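Local coordinates for putative short-chain dehydrogenase/reductase (Burkholderia xenovorans, PDB 5K9Z) that probably catalyses the NAD- or NADP-dependent oxidation of an alcohol or the reverse reduction, as a member of the short-chain dehydrogenase/reductase family, at the interface of chains A and B. Numbering follows the deposited sequence. Chains: chain A/B, Putative short-chain dehydrogenase/reductase.

The interface of chains A and B. Residues chain A 98, 100-101, 112, 115-116; chain B 272-274.
B:Phe272 pushes its ring into chain A between strand 100-102 and helix 110-138, hiding 76 Å² of its surface. CB leaves the B strand with CG anti to the backbone N (chi1 -172°), which carries the ring towards the A helix. CG passes the carbonyl carbon of A:Gly100; B:Phe272 CD2 then meets A:Ala101 N and, at 3.9 Å, A:Ala112 CB. B:Phe272 CE2 reaches A:Thr116 OG1 at 3.4 Å and A:Gly100 CA at 3.5 Å. CE1 nears A:Phe98 CZ, and B:Phe272 CZ ends against A:Phe98 CZ at 3.4 Å, where the two side chains cross at about a right angle. CE2 and CZ also lie against A:Ala115 CB, 3.9 Å from B:Phe272 CZ. The small methyls of A:Ala112 and A:Ala115 suit a helix surface that must accept a flat aromatic. The A:Gly100 CA methylene caps one ring face off-centre; glycine suits its positive phi (88°), and a side chain there would run into A:Thr116. The A:Thr116 hydroxyl accepts from A:Ala101 N and donates to A:Ala112 O, so its polarity is met within chain A. Antiparallel pairing holds the strands in register: A:Gly100 N donates to B:Met273 O (2.8 Å) in the carbonyl plane, while B:Met273 N donates to A:Gly100 O from above the A:Gly100 carbonyl plane, 49° out of it. This strand-exchange patch, repeated by two-fold symmetry, fastens the C-terminal segment of each chain to its partner and may stabilise a dimer.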
loop_
_atom_site.group_PDB
_atom_site.type_symbol
_atom_site.label_atom_id
_atom_site.label_comp_id
_atom_site.label_asym_id
_atom_site.label_seq_id
_atom_site.Cartn_x
_atom_site.Cartn_y
_atom_site.Cartn_z
ATOM N N PHE A 98 6.794 -9.159 22.260
ATOM C CA PHE A 98 7.393 -7.982 22.872
ATOM C C PHE A 98 6.899 -6.748 22.139
ATOM O O PHE A 98 6.827 -6.749 20.906
ATOM C CB PHE A 98 8.926 -8.087 22.795
ATOM C CG PHE A 98 9.668 -6.923 23.405
ATOM C CD1 PHE A 98 10.003 -5.812 22.641
ATOM C CD2 PHE A 98 10.072 -6.963 24.736
ATOM C CE1 PHE A 98 10.703 -4.751 23.205
ATOM C CE2 PHE A 98 10.760 -5.911 25.298
ATOM C CZ PHE A 98 11.077 -4.804 24.532
ATOM N N GLY A 100 7.466 -3.094 23.869
ATOM C CA GLY A 100 8.465 -2.090 24.204
ATOM C C GLY A 100 7.831 -0.737 24.459
ATOM O O GLY A 100 6.816 -0.641 25.146
ATOM N N ALA A 101 8.424 0.305 23.884
ATOM C CA ALA A 101 8.036 1.677 24.192
ATOM C C ALA A 101 6.623 1.987 23.703
ATOM O O ALA A 101 6.234 1.594 22.595
ATOM C CB ALA A 101 9.017 2.649 23.542
ATOM N N ALA A 112 14.279 3.939 25.847
ATOM C CA ALA A 112 13.136 3.098 25.507
ATOM C C ALA A 112 13.142 2.740 24.028
ATOM O O ALA A 112 12.875 1.590 23.662
ATOM C CB ALA A 112 11.825 3.803 25.885
ATOM N N ALA A 115 16.012 0.102 23.497
ATOM C CA ALA A 115 15.609 -1.182 24.066
ATOM C C ALA A 115 14.583 -1.885 23.181
ATOM O O ALA A 115 14.629 -3.109 23.023
ATOM C CB ALA A 115 15.059 -0.978 25.492
ATOM N N THR A 116 13.626 -1.132 22.621
ATOM C CA THR A 116 12.618 -1.734 21.748
ATOM C C THR A 116 13.253 -2.288 20.477
ATOM O O THR A 116 13.010 -3.440 20.097
ATOM C CB THR A 116 11.550 -0.702 21.373
ATOM O OG1 THR A 116 10.914 -0.220 22.558
ATOM C CG2 THR A 116 10.486 -1.319 20.448
ATOM N N PHE B 272 6.987 1.944 29.006
ATOM C CA PHE B 272 7.698 0.834 28.388
ATOM C C PHE B 272 7.113 -0.473 28.900
ATOM O O PHE B 272 6.944 -0.648 30.109
ATOM C CB PHE B 272 9.196 0.900 28.677
ATOM C CG PHE B 272 9.994 -0.109 27.908
ATOM C CD1 PHE B 272 10.277 -1.357 28.453
ATOM C CD2 PHE B 272 10.446 0.180 26.636
ATOM C CE1 PHE B 272 11.023 -2.294 27.734
ATOM C CE2 PHE B 272 11.178 -0.743 25.912
ATOM C CZ PHE B 272 11.467 -1.987 26.460
ATOM N N MET B 273 6.782 -1.378 27.983
ATOM C CA MET B 273 6.150 -2.649 28.324
ATOM C C MET B 273 6.993 -3.793 27.776
ATOM O O MET B 273 7.232 -3.863 26.566
ATOM C CB MET B 273 4.723 -2.712 27.768
ATOM C CG MET B 273 4.112 -4.109 27.734
ATOM S SD MET B 273 2.703 -4.208 26.605
ATOM C CE MET B 273 2.766 -5.929 26.115
ATOM N N GLY B 274 7.433 -4.685 28.655
ATOM C CA GLY B 274 8.227 -5.835 28.268
ATOM C C GLY B 274 9.558 -5.863 28.991
ATOM O O GLY B 274 9.799 -5.117 29.946
#